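Local coordinates for protein PspGI restriction endonuclease (Pyrococcus sp. GI-H, PDB 3BM3) that binds its recognition site in DNA as a dimer, flipping bases out of the helix, and probably cleaves it as a type II restriction endonuclease, at residues P18-N21 and E22-E26; K68-E71 and K72-R75; F92-A95 and R96-R99. The protein carries 2 engineered substitutions. All coordinates share one frame; numbering follows the deposited sequence. Where two conformers were deposited one is given.

In the fold
Three local contacts, one on each of three neighbouring helices, show how such helices are joined to one another beside bound DNA. Interaction 3, on helix 85-115, meets the nucleotides directly; the nearest atoms of interactions 1 and 2 lie about 4 Å and 6 Å from the nucleic acid. Interaction 1 reaches interaction 3 where Pro-18 O lies 2.7 Å from Arg-99 NH1, a probable hydrogen bond. Interaction 2 reaches it through a salt bridge from Glu-71 OE2 to Arg-96 NH1, 2.8 Å long. Interactions 1 and 2 join through Tyr-70, whose OH is 2.9 Å from Glu-26 OE1. The centres lie about 13 to 14 Å apart, and interactions 2 and 3 also touch the second subunit.

Interaction 1: residues P18-N21 and E22-E26; sequences PPTN and EIIEE
Ile-23 sits over the start of helix 20-31, its CD1 resting 3.4 Å from Pro-18 O and its CG1 near the Pro-18 ring. CG1 stands anti to the carbonyl carbon (chi1 -65°), which sends the extended branch back over the residues that lead into the helix. Pro-19 holds the N-cap position, and its O accepts the first bond of the turn from Ile-23 N at 3.1 Å. One residue on, Ile-24 N reaches Thr-20 O at 2.7 Å, while Thr-20 CG2 and Ile-24 CG1 run side by side, 3.9 Å apart. This buried side is closed by Arg-99, Ala-103, Ile-106 and Ile-107 of helix 85-115 and by Ala-63, Ile-66 and Tyr-70 of helix 52-80. With Ile-23 cut back to an alanine, the branch against Pro-18 and Tyr-70 is gone, which would probably open a gap there and leave the Pro-18 ring less well packed.

The other side is looser and polar. The carboxylate of Glu-22 lies against the Pro-19 ring, with Glu-22 CD 3.5 Å from Pro-19 CG, and the side chain of Asn-21 lies beside that of Glu-22, OD1 facing its CG. Asn-21 O takes the N-H of Glu-25 and also a proton from a water, 2.8 Å away, which gives its other proton to Glu-25 OE2; that carboxylate oxygen has its stronger partner in Lys-110. The chemistry thus divides the start of the helix in two: branched aliphatic groups fix it against its neighbour helices, whereas amide, carboxylates and water occupy its exposed flank.

Interaction 2: residues K68-E71 and K72-R75; sequences KEYE and KQVR
Lys-68 O receives the N-H of Lys-72 at 2.9 Å, opening a run of four i to i+4 bonds through these two turns of helix 52-80. The same oxygen also accepts a water proton, so one helical carbonyl serves two donors. Next, Glu-69 O bonds Gln-73 N, and the methylene CG of Gln-73 passes 3.4 Å from this oxygen. A second water accepts from Gln-73 NE2 and gives a weak bond to Glu-69 O. Tyr-70 lies alongside Gln-73, whose NE2 meets the ring edge at Tyr-70 CD1, 3.9 Å away, the amide turned 73° from the ring. Leu-5 N and Arg-3 O fix that amide, and Glu-26 the phenol OH.

Glu-71 makes the charged contact, an i to i+4 salt bridge along one helix face. Its CG is anti to the backbone N (chi1 -172°) and the chain runs out extended, bringing OE1 to 3.1 Å from Arg-75 NH2. OE1 lies at the edge of the guanidinium, in its plane, yet the donor comes from above the carboxylate, the two planes being 82° apart. The water on Lys-68 O also donates to OE1, at 2.7 Å, and accepts from Arg-75 NH1. Arg-75 NE pairs with Glu-89, while Glu-71 OE2 takes Tyr-67 OH and Arg-96. Glu-71 packs on Glu-86 of the second subunit, to which Arg-75 makes only a long, weak ion pair. Phe-92, packed on Glu-71, Val-74 and Arg-75, joins these two turns to helix 85-115; Val-2 and Leu-5 of the N-terminal loop cover the Tyr-70 side.

Interaction 3: residues F92-A95 and R96-R99; sequences FQQA and RFSR. With nucleotides of chain B; nucleotides of chain A.
Phe-92 O, Gln-93 O, Gln-94 O and Ala-95 O each accept the N-H four residues on, from Arg-96 to Arg-99, forming two successive turns of helix 85-115, one flank of which faces the DNA. Gln-93 and Arg-96 together hold one phosphate oxygen. OP1 of DG7 of chain A takes Gln-93 NE2 at 2.9 Å and Arg-96 NE at 2.8 Å, the latter with OP1 in the guanidinium plane. Gln-93 OE1 in turn accepts Arg-96 NH2 at 2.8 Å, the donor standing above the carbonyl plane and the two flat groups 84° apart. With its CG anti to the backbone N (chi1 178°) and a bend at chi2, Gln-93 also brings NE2 over the centre of the Phe-97 ring, 3.4 Å above its plane.

O2 of DC5 of chain A lies over the opposite face, offset toward the rim, so the ring lies between the amide nitrogen of Gln-93 and the O2 of the cytosine. Gln-94 OE1 adds an edge contact, 3.3 Å from Phe-97 CD2, and hydrogen-bonds N2 of another guanine. Gln-94 reads DG9 of chain B from the minor groove: its NE2 donates to O4' at 3.0 Å, and its backbone O, besides accepting Ser-98 N, takes N2 at 3.1 Å. Gln-90 of the second subunit donates to Gln-93 OE1, and Phe-97 packs on its counterpart there. Phe-92 and Arg-96 lie against helix 52-80, Arg-96 on Tyr-67; Arg-99, whose NE makes a salt bridge to a phosphate, packs on Tyr-67 and on Thr-20 and Ile-23 of helix 20-31.

Interaction 1: residues P18-N21 and E22-E26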
loop_
_atom_site.group_PDB
_atom_site.type_symbol
_atom_site.label_atom_id
_atom_site.label_comp_id
_atom_site.label_asym_id
_atom_site.label_seq_id
_atom_site.Cartn_x
_atom_site.Cartn_y
_atom_site.Cartn_z
ATOM N N PRO C 18 -15.405 -20.924 -2.691
ATOM C CA PRO C 18 -15.452 -20.726 -4.124
ATOM C C PRO C 18 -14.767 -19.435 -4.566
ATOM O O PRO C 18 -14.760 -18.455 -3.815
ATOM C CB PRO C 18 -16.948 -20.658 -4.395
ATOM C CG PRO C 18 -17.520 -21.588 -3.384
ATOM C CD PRO C 18 -16.720 -21.312 -2.156
ATOM N N PRO C 19 -14.139 -19.456 -5.741
ATOM C CA PRO C 19 -13.404 -18.249 -6.141
ATOM C C PRO C 19 -14.305 -17.051 -6.382
ATOM O O PRO C 19 -15.500 -17.187 -6.625
ATOM C CB PRO C 19 -12.712 -18.656 -7.425
ATOM C CG PRO C 19 -13.405 -19.870 -7.888
ATOM C CD PRO C 19 -14.002 -20.539 -6.720
ATOM N N THR C 20 -13.713 -15.877 -6.291
ATOM C CA THR C 20 -14.460 -14.639 -6.389
ATOM C C THR C 20 -15.283 -14.574 -7.677
ATOM O O THR C 20 -16.421 -14.137 -7.642
ATOM C CB THR C 20 -13.521 -13.422 -6.303
ATOM O OG1 THR C 20 -12.825 -13.480 -5.074
ATOM C CG2 THR C 20 -14.285 -12.116 -6.359
ATOM N N ASN C 21 -14.715 -15.006 -8.788
ATOM C CA ASN C 21 -15.451 -14.966 -10.059
ATOM C C ASN C 21 -16.766 -15.731 -9.938
ATOM O O ASN C 21 -17.825 -15.254 -10.371
ATOM C CB ASN C 21 -14.578 -15.460 -11.225
ATOM C CG ASN C 21 -14.221 -16.946 -11.146
ATOM O OD1 ASN C 21 -13.959 -17.507 -10.085
ATOM N ND2 ASN C 21 -14.199 -17.585 -12.299
ATOM N N GLU C 22 -16.720 -16.904 -9.306
ATOM C CA GLU C 22 -17.923 -17.709 -9.123
ATOM C C GLU C 22 -18.928 -17.033 -8.211
ATOM O O GLU C 22 -20.135 -17.048 -8.480
ATOM C CB GLU C 22 -17.559 -19.111 -8.613
ATOM C CG GLU C 22 -16.732 -19.870 -9.638
ATOM C CD GLU C 22 -16.334 -21.270 -9.237
ATOM O OE1 GLU C 22 -16.872 -21.807 -8.233
ATOM O OE2 GLU C 22 -15.470 -21.836 -9.961
ATOM N N ILE C 23 -18.426 -16.415 -7.147
ATOM C CA ILE C 23 -19.274 -15.728 -6.209
ATOM C C ILE C 23 -19.916 -14.523 -6.869
ATOM O O ILE C 23 -21.090 -14.265 -6.659
ATOM C CB ILE C 23 -18.494 -15.321 -4.953
ATOM C CG1 ILE C 23 -18.027 -16.595 -4.207
ATOM C CG2 ILE C 23 -19.338 -14.449 -4.069
ATOM C CD1 ILE C 23 -17.225 -16.321 -2.941
ATOM N N ILE C 24 -19.148 -13.804 -7.684
ATOM C CA ILE C 24 -19.675 -12.645 -8.399
ATOM C C ILE C 24 -20.786 -13.105 -9.353
ATOM O O ILE C 24 -21.862 -12.467 -9.458
ATOM C CB ILE C 24 -18.555 -11.899 -9.152
ATOM C CG1 ILE C 24 -17.637 -11.157 -8.155
ATOM C CG2 ILE C 24 -19.125 -10.859 -10.177
ATOM C CD1 ILE C 24 -18.242 -9.918 -7.569
ATOM N N GLU C 25 -20.541 -14.217 -10.040
ATOM C CA GLU C 25 -21.584 -14.760 -10.951
ATOM C C GLU C 25 -22.828 -15.138 -10.169
ATOM O O GLU C 25 -23.942 -14.858 -10.608
ATOM C CB GLU C 25 -21.075 -15.932 -11.781
ATOM C CG GLU C 25 -20.004 -15.579 -12.833
ATOM C CD GLU C 25 -20.444 -14.492 -13.845
ATOM O OE1 GLU C 25 -21.650 -14.407 -14.181
ATOM O OE2 GLU C 25 -19.568 -13.719 -14.302
ATOM N N GLU C 26 -22.645 -15.750 -9.002
ATOM C CA GLU C 26 -23.763 -16.094 -8.141
ATOM C C GLU C 26 -24.552 -14.847 -7.753
ATOM O O GLU C 26 -25.796 -14.832 -7.809
ATOM C CB GLU C 26 -23.268 -16.794 -6.896
ATOM C CG GLU C 26 -24.356 -17.281 -6.014
ATOM C CD GLU C 26 -23.856 -18.301 -5.008
ATOM O OE1 GLU C 26 -22.623 -18.633 -5.009
ATOM O OE2 GLU C 26 -24.724 -18.755 -4.227
HETATM O O HOH W 1 -17.393 -13.364 -12.322
#

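Interaction 2: residues K68-E71 and K72-R75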
loop_
_atom_site.group_PDB
_atom_site.type_symbol
_atom_site.label_atom_id
_atom_site.label_comp_id
_atom_site.label_asym_id
_atom_site.label_seq_id
_atom_site.Cartn_x
_atom_site.Cartn_y
_atom_site.Cartn_z
ATOM N N LYS C 68 -19.251 -14.292 2.760
ATOM C CA LYS C 68 -19.273 -14.494 4.220
ATOM C C LYS C 68 -20.030 -15.738 4.626
ATOM O O LYS C 68 -19.690 -16.380 5.613
ATOM C CB LYS C 68 -19.831 -13.282 4.924
ATOM C CG LYS C 68 -18.866 -12.128 4.876
ATOM C CD LYS C 68 -19.277 -10.992 5.778
ATOM C CE LYS C 68 -20.498 -10.277 5.261
ATOM N NZ LYS C 68 -20.722 -8.997 5.990
ATOM N N GLU C 69 -21.074 -16.075 3.880
ATOM C CA GLU C 69 -21.800 -17.304 4.130
ATOM C C GLU C 69 -20.903 -18.496 3.913
ATOM O O GLU C 69 -20.915 -19.442 4.694
ATOM C CB GLU C 69 -23.018 -17.417 3.216
ATOM C CG GLU C 69 -24.098 -16.372 3.491
ATOM C CD GLU C 69 -25.271 -16.476 2.511
ATOM O OE1 GLU C 69 -25.909 -17.548 2.473
ATOM O OE2 GLU C 69 -25.575 -15.480 1.791
ATOM N N TYR C 70 -20.129 -18.465 2.845
ATOM C CA TYR C 70 -19.166 -19.536 2.594
ATOM C C TYR C 70 -18.076 -19.554 3.652
ATOM O O TYR C 70 -17.699 -20.606 4.145
ATOM C CB TYR C 70 -18.540 -19.391 1.228
ATOM C CG TYR C 70 -19.463 -19.720 0.077
ATOM C CD1 TYR C 70 -20.441 -20.706 0.182
ATOM C CD2 TYR C 70 -19.352 -19.055 -1.141
ATOM C CE1 TYR C 70 -21.274 -20.999 -0.882
ATOM C CE2 TYR C 70 -20.180 -19.346 -2.195
ATOM C CZ TYR C 70 -21.120 -20.331 -2.073
ATOM O OH TYR C 70 -21.965 -20.662 -3.114
ATOM N N GLU C 71 -17.595 -18.377 4.013
ATOM C CA GLU C 71 -16.554 -18.264 5.041
ATOM C C GLU C 71 -17.048 -18.905 6.333
ATOM O O GLU C 71 -16.306 -19.586 7.019
ATOM C CB GLU C 71 -16.267 -16.801 5.302
ATOM C CG GLU C 71 -15.091 -16.557 6.208
ATOM C CD GLU C 71 -14.905 -15.103 6.518
ATOM O OE1 GLU C 71 -15.707 -14.567 7.302
ATOM O OE2 GLU C 71 -13.971 -14.497 5.974
ATOM N N LYS C 72 -18.320 -18.676 6.665
ATOM C CA LYS C 72 -18.918 -19.206 7.895
ATOM C C LYS C 72 -18.961 -20.718 7.831
ATOM O O LYS C 72 -18.619 -21.414 8.790
ATOM C CB LYS C 72 -20.321 -18.652 8.064
ATOM C CG LYS C 72 -21.026 -19.135 9.297
ATOM C CD LYS C 72 -22.337 -18.387 9.464
ATOM C CE LYS C 72 -23.120 -18.933 10.625
ATOM N NZ LYS C 72 -22.317 -18.852 11.875
ATOM N N GLN C 73 -19.349 -21.260 6.684
ATOM C CA GLN C 73 -19.326 -22.708 6.530
ATOM C C GLN C 73 -17.944 -23.288 6.749
ATOM O O GLN C 73 -17.763 -24.300 7.432
ATOM C CB GLN C 73 -19.792 -23.104 5.139
ATOM C CG GLN C 73 -21.260 -22.854 4.906
ATOM C CD GLN C 73 -21.695 -23.351 3.570
ATOM O OE1 GLN C 73 -21.246 -24.412 3.117
ATOM N NE2 GLN C 73 -22.531 -22.585 2.909
ATOM N N VAL C 74 -16.958 -22.647 6.140
ATOM C CA VAL C 74 -15.586 -23.096 6.232
ATOM C C VAL C 74 -15.077 -22.945 7.667
ATOM O O VAL C 74 -14.452 -23.848 8.219
ATOM C CB VAL C 74 -14.702 -22.336 5.254
ATOM C CG1 VAL C 74 -13.236 -22.667 5.495
ATOM C CG2 VAL C 74 -15.070 -22.700 3.856
ATOM N N ARG C 75 -15.407 -21.826 8.298
ATOM C CA ARG C 75 -15.043 -21.600 9.682
ATOM C C ARG C 75 -15.553 -22.721 10.575
ATOM O O ARG C 75 -14.804 -23.335 11.366
ATOM C CB ARG C 75 -15.622 -20.268 10.162
ATOM C CG ARG C 75 -15.203 -19.965 11.600
ATOM C CD ARG C 75 -15.790 -18.659 12.075
ATOM N NE ARG C 75 -15.101 -17.540 11.460
ATOM C CZ ARG C 75 -15.572 -16.783 10.475
ATOM N NH1 ARG C 75 -16.781 -16.991 9.968
ATOM N NH2 ARG C 75 -14.827 -15.816 9.998
HETATM O O HOH W 2 -18.266 -15.351 7.905
HETATM O O HOH W 3 -24.036 -20.846 4.531
#

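Interaction 3: residues F92-A95 and R96-R99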
loop_
_atom_site.group_PDB
_atom_site.type_symbol
_atom_site.label_atom_id
_atom_site.label_comp_id
_atom_site.label_asym_id
_atom_site.label_seq_id
_atom_site.Cartn_x
_atom_site.Cartn_y
_atom_site.Cartn_z
ATOM N N PHE C 92 -8.647 -15.870 6.692
ATOM C CA PHE C 92 -9.844 -15.280 6.178
ATOM C C PHE C 92 -9.669 -13.782 5.925
ATOM O O PHE C 92 -10.124 -13.310 4.910
ATOM C CB PHE C 92 -10.989 -15.471 7.128
ATOM C CG PHE C 92 -11.518 -16.875 7.214
ATOM C CD1 PHE C 92 -11.493 -17.771 6.145
ATOM C CD2 PHE C 92 -12.101 -17.288 8.392
ATOM C CE1 PHE C 92 -12.068 -19.039 6.240
ATOM C CE2 PHE C 92 -12.631 -18.549 8.487
ATOM C CZ PHE C 92 -12.635 -19.414 7.427
ATOM N N GLN C 93 -9.030 -13.051 6.848
ATOM C CA GLN C 93 -8.798 -11.616 6.645
ATOM C C GLN C 93 -7.993 -11.421 5.374
ATOM O O GLN C 93 -8.289 -10.560 4.581
ATOM C CB GLN C 93 -8.125 -10.936 7.855
ATOM C CG GLN C 93 -7.858 -9.496 7.637
ATOM C CD GLN C 93 -9.140 -8.746 7.417
ATOM O OE1 GLN C 93 -9.908 -8.558 8.382
ATOM N NE2 GLN C 93 -9.432 -8.381 6.149
ATOM N N GLN C 94 -6.948 -12.219 5.212
ATOM C CA GLN C 94 -6.091 -12.119 4.035
ATOM C C GLN C 94 -6.868 -12.431 2.755
ATOM O O GLN C 94 -6.702 -11.769 1.734
ATOM C CB GLN C 94 -4.842 -12.973 4.224
ATOM C CG GLN C 94 -3.997 -12.521 5.376
ATOM C CD GLN C 94 -3.240 -11.233 5.134
ATOM O OE1 GLN C 94 -3.842 -10.211 4.797
ATOM N NE2 GLN C 94 -1.940 -11.275 5.298
ATOM N N ALA C 95 -7.731 -13.438 2.827
ATOM C CA ALA C 95 -8.677 -13.732 1.733
ATOM C C ALA C 95 -9.574 -12.562 1.446
ATOM O O ALA C 95 -9.797 -12.213 0.299
ATOM C CB ALA C 95 -9.492 -14.989 2.052
ATOM N N ARG C 96 -10.097 -11.907 2.486
ATOM C CA ARG C 96 -11.000 -10.793 2.316
ATOM C C ARG C 96 -10.301 -9.632 1.651
ATOM O O ARG C 96 -10.905 -9.013 0.823
ATOM C CB ARG C 96 -11.603 -10.402 3.665
ATOM C CG ARG C 96 -12.632 -11.418 4.164
ATOM C CD ARG C 96 -13.436 -10.873 5.304
ATOM N NE ARG C 96 -12.683 -10.451 6.469
ATOM C CZ ARG C 96 -12.399 -11.214 7.531
ATOM N NH1 ARG C 96 -12.751 -12.489 7.571
ATOM N NH2 ARG C 96 -11.732 -10.693 8.540
ATOM N N PHE C 97 -9.045 -9.351 1.998
ATOM C CA PHE C 97 -8.314 -8.263 1.352
ATOM C C PHE C 97 -8.185 -8.588 -0.131
ATOM O O PHE C 97 -8.575 -7.812 -0.990
ATOM C CB PHE C 97 -6.944 -8.149 1.978
ATOM C CG PHE C 97 -6.935 -7.449 3.329
ATOM C CD1 PHE C 97 -7.661 -6.269 3.508
ATOM C CD2 PHE C 97 -6.142 -7.895 4.357
ATOM C CE1 PHE C 97 -7.581 -5.575 4.700
ATOM C CE2 PHE C 97 -6.094 -7.203 5.561
ATOM C CZ PHE C 97 -6.791 -6.047 5.705
ATOM N N SER C 98 -7.623 -9.752 -0.421
ATOM C CA SER C 98 -7.353 -10.123 -1.813
ATOM C C SER C 98 -8.667 -10.191 -2.609
ATOM O O SER C 98 -8.803 -9.579 -3.683
ATOM C CB SER C 98 -6.573 -11.433 -1.885
ATOM O OG SER C 98 -6.290 -11.736 -3.236
ATOM N N ARG C 99 -9.644 -10.899 -2.061
ATOM C CA ARG C 99 -10.947 -11.059 -2.725
ATOM C C ARG C 99 -11.754 -9.795 -2.878
ATOM O O ARG C 99 -12.410 -9.599 -3.884
ATOM C CB ARG C 99 -11.793 -12.092 -1.994
ATOM C CG ARG C 99 -11.213 -13.485 -2.067
ATOM C CD ARG C 99 -11.989 -14.396 -1.128
ATOM N NE ARG C 99 -11.622 -15.790 -1.302
ATOM C CZ ARG C 99 -12.336 -16.702 -1.961
ATOM N NH1 ARG C 99 -13.483 -16.387 -2.530
ATOM N NH2 ARG C 99 -11.894 -17.950 -2.062
ATOM P P DG B 9 2.320 -14.446 6.183
ATOM O OP1 DG B 9 2.721 -14.715 7.593
ATOM O OP2 DG B 9 3.334 -14.537 5.106
ATOM O "O5'" DG B 9 1.128 -15.428 5.816
ATOM C "C5'" DG B 9 -0.034 -15.460 6.633
ATOM C "C4'" DG B 9 -1.278 -15.473 5.778
ATOM O "O4'" DG B 9 -1.393 -14.223 5.046
ATOM C "C3'" DG B 9 -1.327 -16.572 4.724
ATOM O "O3'" DG B 9 -2.689 -16.935 4.547
ATOM C "C2'" DG B 9 -0.790 -15.866 3.489
ATOM C "C1'" DG B 9 -1.394 -14.480 3.646
ATOM N N9 DG B 9 -0.636 -13.407 3.007
ATOM C C8 DG B 9 0.727 -13.247 3.005
ATOM N N7 DG B 9 1.114 -12.161 2.390
ATOM C C5 DG B 9 -0.064 -11.575 1.949
ATOM C C6 DG B 9 -0.278 -10.376 1.222
ATOM O O6 DG B 9 0.562 -9.559 0.821
ATOM N N1 DG B 9 -1.629 -10.162 0.977
ATOM C C2 DG B 9 -2.649 -10.990 1.381
ATOM N N2 DG B 9 -3.886 -10.607 1.057
ATOM N N3 DG B 9 -2.461 -12.113 2.059
ATOM C C4 DG B 9 -1.154 -12.340 2.309
ATOM P P DC A 5 -7.392 -3.200 -3.677
ATOM O OP1 DC A 5 -8.756 -2.830 -4.094
ATOM O OP2 DC A 5 -6.250 -2.291 -3.959
ATOM O "O5'" DC A 5 -7.428 -3.474 -2.110
ATOM C "C5'" DC A 5 -8.364 -4.398 -1.579
ATOM C "C4'" DC A 5 -8.120 -4.566 -0.100
ATOM O "O4'" DC A 5 -6.792 -5.098 0.058
ATOM C "C3'" DC A 5 -8.160 -3.249 0.674
ATOM O "O3'" DC A 5 -9.056 -3.365 1.770
ATOM C "C2'" DC A 5 -6.740 -3.039 1.165
ATOM C "C1'" DC A 5 -6.127 -4.422 1.107
ATOM N N1 DC A 5 -4.699 -4.390 0.786
ATOM C C2 DC A 5 -3.814 -5.124 1.570
ATOM O O2 DC A 5 -4.275 -5.855 2.461
ATOM N N3 DC A 5 -2.485 -5.030 1.334
ATOM C C4 DC A 5 -2.039 -4.255 0.338
ATOM N N4 DC A 5 -0.720 -4.160 0.158
ATOM C C5 DC A 5 -2.927 -3.538 -0.511
ATOM C C6 DC A 5 -4.234 -3.631 -0.255
ATOM P P DG A 7 -13.153 -6.663 5.786
ATOM O OP1 DG A 7 -12.190 -7.784 5.718
ATOM O OP2 DG A 7 -14.433 -6.824 6.513
ATOM O "O5'" DG A 7 -12.426 -5.386 6.386
ATOM C "C5'" DG A 7 -11.128 -4.991 5.965
ATOM C "C4'" DG A 7 -10.589 -3.973 6.939
ATOM O "O4'" DG A 7 -9.291 -3.499 6.507
ATOM C "C3'" DG A 7 -11.460 -2.721 7.054
ATOM O "O3'" DG A 7 -11.312 -2.174 8.361
ATOM C "C2'" DG A 7 -10.788 -1.778 6.076
ATOM C "C1'" DG A 7 -9.351 -2.084 6.434
ATOM N N9 DG A 7 -8.347 -1.632 5.480
ATOM C C8 DG A 7 -8.560 -0.917 4.324
ATOM N N7 DG A 7 -7.455 -0.619 3.700
ATOM C C5 DG A 7 -6.456 -1.176 4.484
ATOM C C6 DG A 7 -5.051 -1.167 4.323
ATOM O O6 DG A 7 -4.379 -0.624 3.437
ATOM N N1 DG A 7 -4.413 -1.870 5.337
ATOM C C2 DG A 7 -5.050 -2.494 6.386
ATOM N N2 DG A 7 -4.260 -3.142 7.260
ATOM N N3 DG A 7 -6.356 -2.488 6.560
ATOM C C4 DG A 7 -6.995 -1.820 5.579
#